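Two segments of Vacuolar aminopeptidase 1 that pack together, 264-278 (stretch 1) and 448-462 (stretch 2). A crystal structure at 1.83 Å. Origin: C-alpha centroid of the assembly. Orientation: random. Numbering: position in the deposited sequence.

Stretch 1, residues 264-278: RLCSFAAMIALICYA
Stretch 2 (448-462) DVGLGVKFFNGFFKH

Both stretches are helical throughout, with phi/psi mostly near -64/-43, Arg264 at -72/-16, Ala278 at -60/-30 and His462 at -117/0, and each is held by its own i to i+4 backbone hydrogen bonds. The helices run in broadly the same direction, their N-to-C axes crossing at -49° with a closest approach of 8.0 Å. Register is set by two close approaches one helical turn apart, each with an alanine of stretch 1 against a larger residue of stretch 2: Ala269 CA lies 4.7 Å from Val453 CA, and Ala273 CA lies 4.7 Å from Asn457 CA. Together the stretches bury 728 Å².

The close approach is built on alanine and glycine. Ala269 points toward the partner helix and is a knob among Val449, Gly452, Val453 and Phe456; its CB is 4.2 Å from Gly452 C and 4.0 Å from Val453 CG2. Gly452 keeps this hole open, since an ideal CB there would lie 3.5 Å from Ala269 CB. One turn on, Ala273 CB packs 3.4 Å from Phe456 CB and 3.6 Å from both Val453 O and Asn457 N, so a methyl group rests directly against backbone.

Phe456 (m, chi2 141°) returns the knob, pointing toward stretch 1 and sitting among Cys266, Ala269, Ala270 and Ala273. Its CD1 reaches 3.6 Å from Ala270 N, and its CE1 lies 3.9 Å from Ala269 CB.

Aliphatic packing fills in around the alanines. Val449 (t) places CG2 3.7 Å from Leu265 CD1 (Leu265 is t, p) and CG1 4.1 Å from Phe268 CD2, at the edge of that ring; Phe268 is t with chi2 85°. Val453 (t) sets CG1 4.0 Å from Ile272 CG2 (Ile272 is m, m).

Aromatic contacts dominate the C-terminal part. Phe460 (m, chi2 -55°) and Tyr277 (t, chi2 -103°) both point toward the opposing helix. Their planes are 28° apart and their centroids 5.5 Å apart, but the rings are slid so that they barely overlap. Over one face of the Tyr277 ring lies Phe460 CB, 3.6 Å from the Tyr277 ring centroid in a CH-pi contact. Leu274 (t, p) makes a second one, its CD1 4.1 Å from the Phe460 ring centroid.

No hydrogen bond is found across the interface; its contacts are chiefly apolar packing, CH-pi and a slid aromatic pair. Asn457 (t, chi2 -145°) brings ND2 to 3.4 Å from Tyr277 CB, while its OD1 accepts a weak hydrogen bond from Lys461 NZ at 3.4 Å within its own helix. Lys461 is extended (m, t, t, t), and its CG meets the Tyr277 ring edge 3.9 Å from CD2 of Tyr277.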

# COMPACT_ATOMS: atom_id res chain seq x y z
N ARG D 264 40.57 19.18 10.52
CA ARG D 264 41.59 20.20 10.75
C ARG D 264 41.84 20.37 12.24
O ARG D 264 42.85 20.93 12.67
CB ARG D 264 41.18 21.51 10.08
CG ARG D 264 41.26 21.38 8.55
CD ARG D 264 40.51 22.45 7.76
NE ARG D 264 40.55 22.08 6.35
CZ ARG D 264 40.02 22.79 5.36
NH1 ARG D 264 39.40 23.93 5.62
NH2 ARG D 264 40.10 22.35 4.11
N LEU D 265 40.90 19.88 13.05
CA LEU D 265 41.05 19.94 14.51
C LEU D 265 42.24 19.05 14.92
O LEU D 265 43.14 19.49 15.63
CB LEU D 265 39.76 19.46 15.19
CG LEU D 265 39.72 19.33 16.72
CD1 LEU D 265 40.18 20.63 17.38
CD2 LEU D 265 38.30 18.97 17.14
N CYS D 266 42.23 17.81 14.45
CA CYS D 266 43.33 16.89 14.75
C CYS D 266 44.60 17.29 14.00
O CYS D 266 45.70 17.16 14.52
CB CYS D 266 42.97 15.45 14.38
SG CYS D 266 41.87 14.63 15.54
N SER D 267 44.43 17.75 12.76
CA SER D 267 45.59 18.16 11.97
C SER D 267 46.35 19.28 12.66
O SER D 267 47.57 19.23 12.78
CB SER D 267 45.15 18.61 10.57
OG SER D 267 44.68 17.51 9.82
N PHE D 268 45.62 20.30 13.12
CA PHE D 268 46.23 21.43 13.82
C PHE D 268 46.90 20.98 15.11
O PHE D 268 48.06 21.31 15.38
CB PHE D 268 45.16 22.48 14.14
CG PHE D 268 45.68 23.71 14.84
CD1 PHE D 268 46.22 24.76 14.11
CD2 PHE D 268 45.62 23.81 16.23
CE1 PHE D 268 46.69 25.91 14.75
CE2 PHE D 268 46.10 24.96 16.88
CZ PHE D 268 46.63 26.01 16.14
N ALA D 269 46.17 20.21 15.92
CA ALA D 269 46.70 19.72 17.19
C ALA D 269 47.96 18.88 16.97
O ALA D 269 48.93 19.00 17.73
CB ALA D 269 45.65 18.91 17.93
N ALA D 270 47.94 18.02 15.96
CA ALA D 270 49.10 17.17 15.68
C ALA D 270 50.31 17.98 15.21
O ALA D 270 51.43 17.73 15.65
CB ALA D 270 48.74 16.11 14.64
N MET D 271 50.09 18.94 14.32
CA MET D 271 51.19 19.76 13.82
C MET D 271 51.79 20.64 14.91
O MET D 271 53.01 20.79 15.00
CB MET D 271 50.73 20.65 12.65
CG MET D 271 50.58 19.93 11.32
SD MET D 271 52.08 19.06 10.77
CE MET D 271 53.29 20.26 11.00
N ILE D 272 50.94 21.24 15.74
CA ILE D 272 51.43 22.08 16.82
C ILE D 272 52.25 21.22 17.78
O ILE D 272 53.29 21.63 18.27
CB ILE D 272 50.27 22.76 17.58
CG1 ILE D 272 49.57 23.76 16.65
CG2 ILE D 272 50.79 23.47 18.82
CD1 ILE D 272 50.46 24.87 16.13
N ALA D 273 51.76 20.01 18.04
CA ALA D 273 52.48 19.10 18.93
C ALA D 273 53.85 18.78 18.34
O ALA D 273 54.85 18.76 19.06
CB ALA D 273 51.68 17.82 19.12
N LEU D 274 53.90 18.53 17.04
CA LEU D 274 55.16 18.22 16.37
C LEU D 274 56.14 19.38 16.50
O LEU D 274 57.33 19.17 16.78
CB LEU D 274 54.92 17.91 14.89
CG LEU D 274 56.21 17.61 14.10
CD1 LEU D 274 56.75 16.26 14.54
CD2 LEU D 274 55.93 17.60 12.60
N ILE D 275 55.65 20.59 16.28
CA ILE D 275 56.49 21.79 16.36
C ILE D 275 57.00 22.01 17.79
O ILE D 275 58.18 22.31 17.98
CB ILE D 275 55.71 23.04 15.86
CG1 ILE D 275 56.05 23.30 14.39
CG2 ILE D 275 56.08 24.27 16.69
CD1 ILE D 275 55.81 22.12 13.48
N CYS D 276 56.12 21.87 18.77
CA CYS D 276 56.51 22.04 20.17
C CYS D 276 57.56 21.00 20.53
O CYS D 276 58.53 21.30 21.23
CB CYS D 276 55.30 21.86 21.09
SG CYS D 276 54.10 23.20 21.01
N TYR D 277 57.36 19.78 20.04
CA TYR D 277 58.28 18.69 20.29
C TYR D 277 59.62 18.92 19.60
O TYR D 277 60.68 18.72 20.20
CB TYR D 277 57.65 17.37 19.81
CG TYR D 277 58.63 16.23 19.64
CD1 TYR D 277 59.08 15.85 18.37
CD2 TYR D 277 59.09 15.51 20.74
CE1 TYR D 277 59.97 14.79 18.21
CE2 TYR D 277 59.98 14.45 20.59
CZ TYR D 277 60.41 14.10 19.32
OH TYR D 277 61.30 13.05 19.17
N ALA D 278 59.56 19.37 18.36
CA ALA D 278 60.76 19.64 17.56
C ALA D 278 61.67 20.69 18.19
O ALA D 278 62.89 20.65 17.99
CB ALA D 278 60.35 20.08 16.16
N ASP D 448 39.62 21.05 24.45
CA ASP D 448 40.06 19.93 23.63
C ASP D 448 41.21 20.14 22.66
O ASP D 448 41.99 19.22 22.41
CB ASP D 448 38.85 19.30 22.94
CG ASP D 448 38.02 18.46 23.90
OD1 ASP D 448 36.78 18.60 23.94
OD2 ASP D 448 38.63 17.65 24.64
N VAL D 449 41.35 21.34 22.11
CA VAL D 449 42.47 21.59 21.21
C VAL D 449 43.75 21.42 22.03
O VAL D 449 44.67 20.70 21.64
CB VAL D 449 42.44 23.03 20.63
CG1 VAL D 449 43.70 23.30 19.82
CG2 VAL D 449 41.20 23.21 19.76
N GLY D 450 43.78 22.06 23.20
CA GLY D 450 44.93 21.97 24.08
C GLY D 450 45.20 20.56 24.59
O GLY D 450 46.35 20.13 24.66
N LEU D 451 44.14 19.85 24.97
CA LEU D 451 44.31 18.49 25.47
C LEU D 451 44.84 17.60 24.35
O LEU D 451 45.60 16.66 24.60
CB LEU D 451 42.98 17.96 26.02
CG LEU D 451 42.48 18.66 27.29
CD1 LEU D 451 41.06 18.21 27.60
CD2 LEU D 451 43.40 18.33 28.46
N GLY D 452 44.44 17.90 23.12
CA GLY D 452 44.89 17.12 21.98
C GLY D 452 46.38 17.34 21.76
O GLY D 452 47.15 16.38 21.62
N VAL D 453 46.79 18.60 21.73
CA VAL D 453 48.20 18.94 21.55
C VAL D 453 49.03 18.26 22.64
O VAL D 453 50.08 17.67 22.36
CB VAL D 453 48.43 20.47 21.66
CG1 VAL D 453 49.93 20.77 21.66
CG2 VAL D 453 47.75 21.18 20.49
N LYS D 454 48.55 18.33 23.87
CA LYS D 454 49.24 17.73 25.00
C LYS D 454 49.44 16.23 24.80
O LYS D 454 50.53 15.70 25.01
CB LYS D 454 48.47 17.99 26.30
CG LYS D 454 49.16 17.48 27.55
CD LYS D 454 48.44 17.98 28.81
CE LYS D 454 47.97 16.83 29.69
NZ LYS D 454 49.09 15.98 30.17
N PHE D 455 48.39 15.55 24.36
CA PHE D 455 48.50 14.12 24.14
C PHE D 455 49.48 13.78 23.02
O PHE D 455 50.34 12.91 23.19
CB PHE D 455 47.13 13.52 23.80
CG PHE D 455 47.21 12.07 23.43
CD1 PHE D 455 47.40 11.10 24.41
CD2 PHE D 455 47.14 11.68 22.10
CE1 PHE D 455 47.54 9.76 24.06
CE2 PHE D 455 47.28 10.34 21.74
CZ PHE D 455 47.48 9.38 22.73
N PHE D 456 49.35 14.45 21.88
CA PHE D 456 50.22 14.19 20.74
C PHE D 456 51.68 14.52 21.04
O PHE D 456 52.59 13.87 20.53
CB PHE D 456 49.75 15.00 19.52
CG PHE D 456 48.43 14.54 18.96
CD1 PHE D 456 47.50 15.46 18.50
CD2 PHE D 456 48.13 13.18 18.87
CE1 PHE D 456 46.28 15.04 17.97
CE2 PHE D 456 46.92 12.75 18.35
CZ PHE D 456 45.99 13.68 17.90
N ASN D 457 51.89 15.54 21.88
CA ASN D 457 53.24 15.94 22.26
C ASN D 457 53.82 14.78 23.08
O ASN D 457 54.96 14.37 22.87
CB ASN D 457 53.20 17.21 23.11
CG ASN D 457 54.59 17.77 23.39
OD1 ASN D 457 54.84 18.31 24.47
ND2 ASN D 457 55.49 17.66 22.43
N GLY D 458 53.00 14.26 23.99
CA GLY D 458 53.43 13.14 24.81
C GLY D 458 53.74 11.91 23.97
O GLY D 458 54.62 11.12 24.31
N PHE D 459 53.01 11.75 22.87
CA PHE D 459 53.23 10.62 21.98
C PHE D 459 54.63 10.68 21.36
O PHE D 459 55.37 9.70 21.40
CB PHE D 459 52.20 10.61 20.84
CG PHE D 459 52.54 9.68 19.72
CD1 PHE D 459 52.43 8.30 19.87
CD2 PHE D 459 53.01 10.18 18.50
CE1 PHE D 459 52.77 7.43 18.83
CE2 PHE D 459 53.35 9.32 17.46
CZ PHE D 459 53.23 7.95 17.62
N PHE D 460 54.99 11.82 20.79
CA PHE D 460 56.31 11.95 20.17
C PHE D 460 57.43 11.78 21.18
O PHE D 460 58.46 11.17 20.89
CB PHE D 460 56.44 13.30 19.46
CG PHE D 460 55.66 13.38 18.17
CD1 PHE D 460 55.86 12.43 17.17
CD2 PHE D 460 54.75 14.40 17.95
CE1 PHE D 460 55.16 12.50 15.97
CE2 PHE D 460 54.04 14.48 16.75
CZ PHE D 460 54.25 13.53 15.76
N LYS D 461 57.23 12.29 22.39
CA LYS D 461 58.24 12.18 23.42
C LYS D 461 58.43 10.78 23.97
O LYS D 461 59.57 10.33 24.15
CB LYS D 461 57.90 13.10 24.60
CG LYS D 461 58.08 14.58 24.36
CD LYS D 461 57.64 15.35 25.60
CE LYS D 461 57.90 16.83 25.47
NZ LYS D 461 57.36 17.59 26.64
N HIS D 462 57.33 10.07 24.22
CA HIS D 462 57.43 8.75 24.84
C HIS D 462 56.97 7.48 24.13
O HIS D 462 57.08 6.40 24.70
CB HIS D 462 56.71 8.82 26.19
CG HIS D 462 57.06 10.03 27.00
ND1 HIS D 462 56.11 10.95 27.41
CD2 HIS D 462 58.24 10.48 27.47
CE1 HIS D 462 56.70 11.91 28.09
NE2 HIS D 462 57.99 11.65 28.15